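Local coordinates for protein octaprenyl-diphosphate synthase (Bacteroides thetaiotaomicron, PDB 3RMG) that probably elongates prenyl diphosphate chains as a magnesium-dependent prenyltransferase of the FPP/GGPP synthase family, at residues E18-L23 with A72-E77; I53-V58 with E183-S188; K213-D218 with K237-A242; N231-G236 with D269-L274. All coordinates share one frame; numbering follows the deposited sequence.

Contact 1: E18-L23 with A72-E77; sequences EDFKAL and AAVSLE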
# COMPACT_ATOMS: atom_id res chain seq x y z
N GLU A 18 -25.45 8.94 -3.87
CA GLU A 18 -24.90 10.28 -3.94
C GLU A 18 -23.95 10.46 -2.79
O GLU A 18 -22.88 11.05 -2.94
CB GLU A 18 -26.01 11.34 -3.91
CG GLU A 18 -26.71 11.54 -5.26
CD GLU A 18 -27.99 12.35 -5.16
OE1 GLU A 18 -28.82 12.26 -6.09
OE2 GLU A 18 -28.17 13.07 -4.15
N ASP A 19 -24.34 9.96 -1.62
CA ASP A 19 -23.49 10.06 -0.45
C ASP A 19 -22.19 9.30 -0.68
O ASP A 19 -21.13 9.72 -0.22
CB ASP A 19 -24.21 9.52 0.78
CG ASP A 19 -25.42 10.34 1.15
OD1 ASP A 19 -25.57 11.43 0.57
OD2 ASP A 19 -26.22 9.91 2.01
N PHE A 20 -22.26 8.17 -1.37
CA PHE A 20 -21.05 7.42 -1.61
C PHE A 20 -20.12 8.15 -2.57
O PHE A 20 -18.89 8.07 -2.43
CB PHE A 20 -21.33 6.06 -2.23
CG PHE A 20 -20.16 5.53 -2.98
CD1 PHE A 20 -19.17 4.81 -2.32
CD2 PHE A 20 -20.00 5.81 -4.33
CE1 PHE A 20 -18.05 4.33 -3.01
CE2 PHE A 20 -18.90 5.34 -5.04
CZ PHE A 20 -17.91 4.60 -4.38
N LYS A 21 -20.70 8.83 -3.55
CA LYS A 21 -19.91 9.51 -4.58
C LYS A 21 -19.17 10.71 -4.00
O LYS A 21 -18.01 10.96 -4.34
CB LYS A 21 -20.81 9.96 -5.73
CG LYS A 21 -20.25 9.64 -7.11
CD LYS A 21 -21.36 9.14 -8.02
CE LYS A 21 -20.79 8.42 -9.25
NZ LYS A 21 -20.23 9.35 -10.27
N ALA A 22 -19.84 11.44 -3.11
CA ALA A 22 -19.24 12.53 -2.37
C ALA A 22 -18.09 12.01 -1.51
O ALA A 22 -16.98 12.52 -1.57
CB ALA A 22 -20.28 13.22 -1.49
N LEU A 23 -18.38 11.00 -0.69
CA LEU A 23 -17.42 10.47 0.26
C LEU A 23 -16.19 9.88 -0.43
O LEU A 23 -15.13 9.75 0.18
CB LEU A 23 -18.08 9.39 1.11
CG LEU A 23 -17.23 8.91 2.28
CD1 LEU A 23 -16.86 10.08 3.21
CD2 LEU A 23 -17.96 7.82 3.04
N ALA A 72 -16.86 1.59 4.05
CA ALA A 72 -16.53 0.28 3.50
C ALA A 72 -16.43 0.34 1.97
O ALA A 72 -15.43 -0.07 1.39
CB ALA A 72 -17.54 -0.75 3.91
N ALA A 73 -17.47 0.86 1.34
CA ALA A 73 -17.52 0.91 -0.11
C ALA A 73 -16.37 1.73 -0.69
O ALA A 73 -15.72 1.32 -1.64
CB ALA A 73 -18.87 1.45 -0.57
N VAL A 74 -16.13 2.90 -0.11
CA VAL A 74 -14.98 3.71 -0.48
C VAL A 74 -13.67 2.92 -0.27
O VAL A 74 -12.82 2.82 -1.17
CB VAL A 74 -14.95 5.01 0.32
CG1 VAL A 74 -13.69 5.84 0.00
CG2 VAL A 74 -16.21 5.81 0.02
N SER A 75 -13.52 2.35 0.91
CA SER A 75 -12.31 1.61 1.20
C SER A 75 -12.02 0.58 0.13
O SER A 75 -10.94 0.56 -0.44
CB SER A 75 -12.40 0.92 2.55
OG SER A 75 -11.23 0.16 2.77
N LEU A 76 -13.00 -0.28 -0.15
CA LEU A 76 -12.80 -1.38 -1.08
C LEU A 76 -12.61 -0.87 -2.50
O LEU A 76 -11.79 -1.39 -3.24
CB LEU A 76 -13.94 -2.40 -1.00
CG LEU A 76 -13.91 -3.31 0.24
CD1 LEU A 76 -15.17 -4.11 0.36
CD2 LEU A 76 -12.69 -4.24 0.25
N GLU A 77 -13.33 0.18 -2.86
CA GLU A 77 -13.14 0.79 -4.17
C GLU A 77 -11.74 1.41 -4.32
O GLU A 77 -11.12 1.34 -5.38
CB GLU A 77 -14.24 1.81 -4.45
CG GLU A 77 -14.39 2.18 -5.91
CD GLU A 77 -15.02 1.06 -6.74
OE1 GLU A 77 -15.38 0.02 -6.16
OE2 GLU A 77 -15.14 1.23 -7.97
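Phe20 of helix 14-23 presents one edge of its ring to helix 67-90, and Val74 receives it. Phe20 CE1 lies 3.8 Å from Val74 N, which sits near the plane of the ring, and the same carbon reaches Val74 CG2 at 3.8 Å. The neighbouring ring atom Phe20 CD1 rests 3.8 Å from Ala73 CB, so two successive residues of helix 67-90 meet this part of the ring. Leu23, one turn further on, comes to Val74 from another direction: the two side chains lie roughly at right angles, with Leu23 CG 4.0 Å from Val74 CG2. That single methyl is therefore lodged between the Phe20 ring and the Leu23 branch. The Phe20 ring gets there because CG stands anti to the backbone nitrogen (chi1 156°).

This is helix-helix packing within the all-alpha fold of the trans-prenyl synthases. The two axes approach to 9.8 Å at a signed angle of -51°, a separation filled by side chains, and no hydrogen bond links the segments. An alanine in place of Phe20 is likely to open a gap beside Val74 and Ala73 and leave Leu23 as the main contact with the valine methyl.

Farther out, Phe20 also packs on Pro52 of helix 50-62 and on Leu70, while its ring meets that of Phe24 with the planes about 20° apart. On the far side of helix 67-90, Leu76 packs against Leu137 and Ala180.

Contact 2: I53-V58 with E183-S188; sequences ILVLLV and EAAALS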
# COMPACT_ATOMS: atom_id res chain seq x y z
N ILE A 53 -22.59 -0.11 -6.02
CA ILE A 53 -24.02 -0.45 -6.08
C ILE A 53 -24.29 -1.77 -5.34
O ILE A 53 -25.28 -1.90 -4.63
CB ILE A 53 -24.55 -0.50 -7.52
CG1 ILE A 53 -24.73 0.92 -8.07
CG2 ILE A 53 -25.85 -1.24 -7.56
CD1 ILE A 53 -24.81 0.97 -9.59
N LEU A 54 -23.40 -2.74 -5.49
CA LEU A 54 -23.54 -3.99 -4.76
C LEU A 54 -23.51 -3.76 -3.23
O LEU A 54 -24.31 -4.32 -2.49
CB LEU A 54 -22.45 -4.98 -5.16
CG LEU A 54 -22.61 -6.39 -4.61
CD1 LEU A 54 -23.98 -6.92 -5.00
CD2 LEU A 54 -21.50 -7.31 -5.12
N VAL A 55 -22.55 -2.96 -2.76
CA VAL A 55 -22.43 -2.73 -1.33
C VAL A 55 -23.73 -2.15 -0.78
O VAL A 55 -24.23 -2.59 0.25
CB VAL A 55 -21.27 -1.76 -1.00
CG1 VAL A 55 -21.27 -1.42 0.50
CG2 VAL A 55 -19.92 -2.34 -1.45
N LEU A 56 -24.27 -1.15 -1.48
CA LEU A 56 -25.48 -0.48 -1.05
C LEU A 56 -26.68 -1.42 -1.08
O LEU A 56 -27.42 -1.50 -0.09
CB LEU A 56 -25.74 0.79 -1.88
CG LEU A 56 -24.56 1.76 -1.86
CD1 LEU A 56 -24.80 2.96 -2.73
CD2 LEU A 56 -24.24 2.19 -0.44
N LEU A 57 -26.87 -2.13 -2.19
CA LEU A 57 -28.03 -3.04 -2.26
C LEU A 57 -27.98 -4.10 -1.16
O LEU A 57 -28.99 -4.34 -0.49
CB LEU A 57 -28.19 -3.68 -3.64
CG LEU A 57 -28.55 -2.78 -4.83
CD1 LEU A 57 -28.45 -3.52 -6.11
CD2 LEU A 57 -29.94 -2.17 -4.69
N VAL A 58 -26.83 -4.74 -0.95
CA VAL A 58 -26.72 -5.81 0.07
C VAL A 58 -27.06 -5.28 1.47
O VAL A 58 -27.74 -5.94 2.24
CB VAL A 58 -25.31 -6.48 0.10
CG1 VAL A 58 -25.09 -7.30 1.39
CG2 VAL A 58 -25.14 -7.35 -1.09
N GLU A 183 -19.76 -8.86 1.72
CA GLU A 183 -19.49 -9.20 3.12
C GLU A 183 -19.38 -7.96 4.00
O GLU A 183 -19.99 -7.89 5.08
CB GLU A 183 -18.20 -10.03 3.25
CG GLU A 183 -18.01 -10.63 4.65
CD GLU A 183 -16.75 -11.46 4.79
OE1 GLU A 183 -16.59 -12.10 5.84
OE2 GLU A 183 -15.93 -11.50 3.84
N ALA A 184 -18.61 -6.99 3.54
CA ALA A 184 -18.48 -5.71 4.23
C ALA A 184 -19.83 -5.00 4.32
O ALA A 184 -20.15 -4.37 5.35
CB ALA A 184 -17.46 -4.82 3.51
N ALA A 185 -20.64 -5.09 3.26
CA ALA A 185 -21.96 -4.47 3.31
C ALA A 185 -22.76 -4.99 4.50
O ALA A 185 -23.36 -4.20 5.22
CB ALA A 185 -22.74 -4.68 1.99
N ALA A 186 -22.76 -6.31 4.72
CA ALA A 186 -23.48 -6.94 5.85
C ALA A 186 -22.89 -6.60 7.23
O ALA A 186 -23.61 -6.23 8.14
CB ALA A 186 -23.56 -8.48 5.66
N LEU A 187 -21.59 -6.76 7.39
CA LEU A 187 -20.95 -6.33 8.63
C LEU A 187 -21.30 -4.87 8.98
O LEU A 187 -21.50 -4.54 10.16
CB LEU A 187 -19.43 -6.47 8.53
CG LEU A 187 -18.91 -7.91 8.43
CD1 LEU A 187 -17.47 -7.90 7.89
CD2 LEU A 187 -19.01 -8.64 9.76
N SER A 188 -21.41 -4.01 7.97
CA SER A 188 -21.62 -2.58 8.21
C SER A 188 -22.97 -2.26 8.83
O SER A 188 -23.13 -1.20 9.42
CB SER A 188 -21.45 -1.78 6.91
OG SER A 188 -22.61 -1.88 6.09
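Within the helical core of the prenyl synthase fold, Ala185 of helix 174-188 fits against Val55 and Val58 of helix 50-62 in a close helix-helix crossing. The axes of the two segments approach to 8.1 Å, with their directions 39° apart, and the nearest alpha carbons are those of Val55 and Ala185. So short a separation is possible because the residue at the crossing is an alanine, whose single methyl takes up little room.

Ala185 CB meets backbone as well as side chain. Ala185 CB lies 3.1 Å from Val55 O, a tight carbon-oxygen approach, and 3.9 Å from Val55 CG1. From the next turn, Val58 CG1 comes to 3.6 Å of Ala185 CB. Both valines place CG1 anti to the backbone nitrogen (chi1 174° in Val55), and in each it is this branch that touches the alanine. Val58 CG1 also approaches Ala186 N at 4.2 Å.

No hydrogen bond joins the segments. Inside 183-188, however, Ser188 OG donates to Ala185 O at 2.6 Å, tilted 30° from the carbonyl plane, so the serine hydroxyl is tied to the turn that carries the contact.

That hydroxyl is also hydrogen-bonded to Thr69 of helix 67-90, whose Ala73 touches Val55. Leu54 of helix 50-62 packs on Leu314 and Tyr317 of helix 309-323, while Ala186 of helix 174-188 meets Val196 of helix 193-217.

Contact 3: K213-D218 with K237-A242; sequences KDDIFD and KLTLPA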
# COMPACT_ATOMS: atom_id res chain seq x y z
N LYS A 213 -17.67 -13.07 -17.74
CA LYS A 213 -18.20 -12.15 -18.75
C LYS A 213 -17.08 -11.35 -19.40
O LYS A 213 -17.00 -11.26 -20.62
CB LYS A 213 -19.21 -11.18 -18.13
CG LYS A 213 -20.65 -11.64 -18.26
CD LYS A 213 -21.25 -11.24 -19.60
CE LYS A 213 -20.83 -12.19 -20.71
NZ LYS A 213 -21.63 -12.00 -21.96
N ASP A 214 -16.22 -10.75 -18.59
CA ASP A 214 -15.10 -9.98 -19.09
C ASP A 214 -14.13 -10.80 -19.93
O ASP A 214 -13.60 -10.30 -20.92
CB ASP A 214 -14.32 -9.35 -17.94
CG ASP A 214 -14.61 -7.88 -17.78
OD1 ASP A 214 -15.42 -7.35 -18.58
OD2 ASP A 214 -14.03 -7.25 -16.88
N ASP A 215 -13.87 -12.04 -19.52
CA ASP A 215 -12.94 -12.90 -20.25
C ASP A 215 -13.47 -13.19 -21.66
O ASP A 215 -12.69 -13.28 -22.61
CB ASP A 215 -12.71 -14.21 -19.49
CG ASP A 215 -11.88 -14.03 -18.24
OD1 ASP A 215 -11.35 -12.91 -18.02
OD2 ASP A 215 -11.73 -15.00 -17.48
N ILE A 216 -14.78 -13.34 -21.79
CA ILE A 216 -15.40 -13.56 -23.08
C ILE A 216 -15.19 -12.36 -24.01
O ILE A 216 -14.83 -12.52 -25.18
CB ILE A 216 -16.89 -13.86 -22.93
CG1 ILE A 216 -17.09 -15.31 -22.49
CG2 ILE A 216 -17.63 -13.57 -24.23
CD1 ILE A 216 -18.47 -15.61 -21.93
N PHE A 217 -15.41 -11.16 -23.50
CA PHE A 217 -15.19 -9.95 -24.28
C PHE A 217 -13.87 -9.96 -25.03
O PHE A 217 -13.79 -9.48 -26.16
CB PHE A 217 -15.25 -8.70 -23.40
CG PHE A 217 -16.63 -8.40 -22.87
CD1 PHE A 217 -16.79 -7.68 -21.70
CD2 PHE A 217 -17.75 -8.85 -23.54
CE1 PHE A 217 -18.05 -7.40 -21.20
CE2 PHE A 217 -19.02 -8.58 -23.05
CZ PHE A 217 -19.16 -7.85 -21.88
N ASP A 218 -12.83 -10.52 -24.42
CA ASP A 218 -11.50 -10.51 -25.03
C ASP A 218 -11.42 -11.26 -26.36
O ASP A 218 -10.54 -11.02 -27.18
CB ASP A 218 -10.47 -11.09 -24.07
CG ASP A 218 -9.06 -10.69 -24.43
OD1 ASP A 218 -8.20 -11.58 -24.54
OD2 ASP A 218 -8.82 -9.47 -24.60
N LYS A 237 -2.52 -15.53 -20.70
CA LYS A 237 -3.69 -16.13 -20.07
C LYS A 237 -4.57 -16.94 -21.02
O LYS A 237 -4.90 -16.48 -22.11
CB LYS A 237 -4.53 -15.05 -19.38
CG LYS A 237 -3.75 -14.17 -18.42
CD LYS A 237 -4.49 -12.87 -18.15
CE LYS A 237 -3.61 -11.85 -17.45
NZ LYS A 237 -4.24 -10.50 -17.45
N LEU A 238 -4.96 -18.13 -20.57
CA LEU A 238 -5.96 -18.93 -21.25
C LEU A 238 -7.24 -18.99 -20.40
O LEU A 238 -7.26 -19.64 -19.35
CB LEU A 238 -5.44 -20.35 -21.48
CG LEU A 238 -4.28 -20.56 -22.46
CD1 LEU A 238 -3.99 -22.04 -22.59
CD2 LEU A 238 -4.61 -19.95 -23.81
N THR A 239 -8.29 -18.32 -20.86
CA THR A 239 -9.51 -18.20 -20.09
C THR A 239 -10.53 -19.28 -20.45
O THR A 239 -10.32 -20.06 -21.37
CB THR A 239 -10.15 -16.80 -20.25
OG1 THR A 239 -10.62 -16.63 -21.59
CG2 THR A 239 -9.15 -15.69 -19.89
N LEU A 240 -11.63 -19.31 -19.72
CA LEU A 240 -12.55 -20.44 -19.78
C LEU A 240 -12.82 -20.96 -21.19
O LEU A 240 -12.76 -22.17 -21.42
CB LEU A 240 -13.87 -20.13 -19.07
CG LEU A 240 -14.69 -21.38 -18.76
CD1 LEU A 240 -13.87 -22.33 -17.91
CD2 LEU A 240 -16.02 -21.04 -18.09
N PRO A 241 -13.16 -20.06 -22.12
CA PRO A 241 -13.56 -20.53 -23.45
C PRO A 241 -12.46 -21.37 -24.12
O PRO A 241 -12.71 -22.50 -24.56
CB PRO A 241 -13.81 -19.23 -24.23
CG PRO A 241 -14.00 -18.17 -23.17
CD PRO A 241 -13.13 -18.60 -22.02
N ALA A 242 -11.25 -20.82 -24.17
CA ALA A 242 -10.11 -21.54 -24.72
C ALA A 242 -9.96 -22.87 -24.00
O ALA A 242 -10.02 -23.94 -24.61
CB ALA A 242 -8.83 -20.70 -24.59
O HOH W 1 -10.19 -13.78 -22.01
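Asp215 and Thr239 carry most of this contact, with Pro241 beside them. Thr239 CG2 stands 3.6 Å from Asp215 CG and also 3.6 Å from Asp215 OD2, almost straight above the flat carboxylate, so the methyl packs on the group without any direct polar bond between the two side chains. Thr239 CB and Asp215 CB, 3.7 Å apart, extend the touch along both stems.

The threonine hydroxyl takes a different path. With OG1 between the backbone nitrogen and the carbonyl carbon (chi1 67°), Thr239 donates to a water at 2.9 Å from OG1, and this water in turn donates to Asp215 O at 2.6 Å. Backbone and hydroxyl are thus joined through one bridging water. Thr239 is the N-cap residue of helix 240-249, yet its side chain makes no capping bond; OG1 is hydrogen-bonded to Tyr219 OH as well as to the water.

Pro241, in the first turn of that helix, packs its ring carbon CG at 4.3 Å from Ile216 CG1, closing the apolar side of the contact.

The sequence Asp214-Asp215-Ile216-Phe217-Asp218 matches the second aspartate-rich motif of the trans-prenyl synthases, which in relatives binds substrate diphosphate through magnesium. Asp215 OD2 is hydrogen-bonded to Tyr166 OH and OD1 to Gln211 NE2. With each carboxylate oxygen held by its own partner and the Thr239 methyl lying on the flat group, the chemistry is consistent with a carboxylate restrained in its rotation.

Contact 4: N231-G236 with D269-L274; sequences NDMLEG and DEIVRL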
# COMPACT_ATOMS: atom_id res chain seq x y z
N ASN A 231 -6.25 -9.92 -26.08
CA ASN A 231 -5.26 -9.37 -25.16
C ASN A 231 -4.80 -10.31 -24.05
O ASN A 231 -3.60 -10.44 -23.81
CB ASN A 231 -5.77 -8.06 -24.55
CG ASN A 231 -4.68 -7.28 -23.88
OD1 ASN A 231 -4.81 -6.09 -23.66
ND2 ASN A 231 -3.59 -7.96 -23.57
N ASP A 232 -5.74 -10.93 -23.35
CA ASP A 232 -5.40 -11.81 -22.22
C ASP A 232 -4.37 -12.86 -22.62
O ASP A 232 -3.55 -13.28 -21.80
CB ASP A 232 -6.65 -12.52 -21.66
CG ASP A 232 -7.61 -11.57 -20.94
OD1 ASP A 232 -7.15 -10.59 -20.33
OD2 ASP A 232 -8.83 -11.84 -20.99
N MET A 233 -4.43 -13.31 -23.88
CA MET A 233 -3.45 -14.28 -24.39
C MET A 233 -2.06 -13.65 -24.52
O MET A 233 -1.06 -14.24 -24.11
CB MET A 233 -3.91 -14.88 -25.73
CG MET A 233 -5.06 -15.89 -25.61
SD MET A 233 -5.40 -16.75 -27.15
CE MET A 233 -6.80 -17.78 -26.75
N LEU A 234 -2.00 -12.45 -25.09
CA LEU A 234 -0.75 -11.71 -25.22
C LEU A 234 -0.06 -11.59 -23.87
O LEU A 234 1.16 -11.47 -23.78
CB LEU A 234 -1.01 -10.31 -25.77
CG LEU A 234 -1.34 -10.20 -27.25
CD1 LEU A 234 -1.76 -8.77 -27.60
CD2 LEU A 234 -0.15 -10.64 -28.08
N GLU A 235 -0.86 -11.62 -22.81
CA GLU A 235 -0.33 -11.45 -21.47
C GLU A 235 -0.06 -12.80 -20.81
O GLU A 235 0.53 -12.86 -19.74
CB GLU A 235 -1.28 -10.61 -20.63
CG GLU A 235 -1.81 -9.41 -21.39
CD GLU A 235 -1.81 -8.15 -20.55
OE1 GLU A 235 -0.89 -7.99 -19.73
OE2 GLU A 235 -2.74 -7.33 -20.71
N GLY A 236 -0.48 -13.87 -21.47
CA GLY A 236 -0.13 -15.22 -21.02
C GLY A 236 -1.30 -16.05 -20.53
O GLY A 236 -1.12 -17.16 -20.03
N ASP A 269 -0.45 -13.06 -34.43
CA ASP A 269 -1.24 -13.71 -35.47
C ASP A 269 -1.78 -15.05 -34.99
O ASP A 269 -2.95 -15.38 -35.22
CB ASP A 269 -0.39 -13.91 -36.73
CG ASP A 269 0.16 -12.60 -37.27
OD1 ASP A 269 1.40 -12.41 -37.21
OD2 ASP A 269 -0.63 -11.77 -37.76
N GLU A 270 -0.93 -15.83 -34.33
CA GLU A 270 -1.33 -17.13 -33.81
C GLU A 270 -2.50 -17.01 -32.85
O GLU A 270 -3.41 -17.85 -32.86
CB GLU A 270 -0.15 -17.81 -33.11
CG GLU A 270 0.81 -18.52 -34.06
CD GLU A 270 1.72 -19.50 -33.35
OE1 GLU A 270 2.89 -19.15 -33.09
OE2 GLU A 270 1.26 -20.62 -33.04
N ILE A 271 -2.49 -15.97 -32.03
CA ILE A 271 -3.55 -15.73 -31.07
C ILE A 271 -4.92 -15.58 -31.76
O ILE A 271 -5.90 -16.22 -31.36
CB ILE A 271 -3.22 -14.52 -30.18
CG1 ILE A 271 -2.27 -14.96 -29.05
CG2 ILE A 271 -4.48 -13.89 -29.63
CD1 ILE A 271 -1.40 -13.84 -28.47
N VAL A 272 -4.97 -14.76 -32.80
CA VAL A 272 -6.20 -14.58 -33.57
C VAL A 272 -6.73 -15.93 -34.01
O VAL A 272 -7.94 -16.14 -34.10
CB VAL A 272 -5.99 -13.69 -34.81
CG1 VAL A 272 -7.24 -13.68 -35.67
CG2 VAL A 272 -5.62 -12.26 -34.40
N ARG A 273 -5.82 -16.85 -34.29
CA ARG A 273 -6.19 -18.16 -34.80
C ARG A 273 -6.71 -19.08 -33.71
O ARG A 273 -7.70 -19.79 -33.92
CB ARG A 273 -5.00 -18.82 -35.50
CG ARG A 273 -4.87 -18.48 -36.98
CD ARG A 273 -3.59 -19.07 -37.56
NE ARG A 273 -2.42 -18.28 -37.22
CZ ARG A 273 -1.17 -18.73 -37.25
NH1 ARG A 273 -0.93 -19.99 -37.59
NH2 ARG A 273 -0.16 -17.93 -36.93
N LEU A 274 -6.04 -19.08 -32.57
CA LEU A 274 -6.51 -19.87 -31.42
C LEU A 274 -7.85 -19.31 -30.92
O LEU A 274 -8.80 -20.06 -30.69
CB LEU A 274 -5.47 -19.92 -30.31
CG LEU A 274 -5.73 -21.07 -29.34
CD1 LEU A 274 -6.01 -22.35 -30.11
CD2 LEU A 274 -4.57 -21.28 -28.37
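Ile271 of helix 268-280 is the bump that enters the hollow between Met233 and Leu234. Ile271 CD1 presses on Leu234 CD2 at 3.5 Å, tighter than usual van der Waals contact, and the two side chains lie roughly at right angles. Ile271 CD1 also reaches the backbone, 3.7 Å from Leu234 N, so it is seated at the base of the hollow as well as against its wall. On the other flank Ile271 CG1 lies 3.7 Å from Met233 CB.

The Met233 and Ile271 side chains run alongside each other, pointing opposite ways. The methionine is fully extended beyond CG (chi2 -172°, chi3 -177°), which carries Met233 SD along the isoleucine to 3.9 Å from Ile271 CG2 and lets Met233 CE reach on to the next turn, 4.3 Å from Leu274 CG. Met233 thereby fills the groove between Ile271 and Leu274. An alanine in place of Ile271 would probably leave Leu234 without its partner and open a gap beside Met233 CB, setting the methionine chain freer to turn.

The short helix 231-234 that offers this surface ends in a Schellman motif: Gly236 has positive phi (114°) and its N bonds back to Met233 O at 2.7 Å. A beta carbon here would run into the carbonyl oxygen of Glu235, which explains the glycine.

At the start of the short helix, Asp232 N is hydrogen-bonded to Asp218 OD1, near the end of helix 193-217. Helix 252-263 packs on both segments, with Val261 touching Met233 and Ile257 touching Leu274.

How the contacts relate
The four contacts form two pairs on opposite sides of the chain's centre. Contacts 1 and 2, with centres 11 Å apart, bring helices 14-23, 50-62, 67-90 and 174-188 together; Ala73 CB touches Val55 CG1 between them, and their segments alternate along the chain. Contacts 3 and 4 are also 11 Å apart and alternate in sequence: the short helix 231-234 lies between helices 193-217 and 240-249, and Lys237 N probably bonds to Asp232 O. The pairs follow in series, their centres 28 to 37 Å apart without touching. One pair thus knits early helices to helix 174-188, while the other surrounds the probable second aspartate-rich motif.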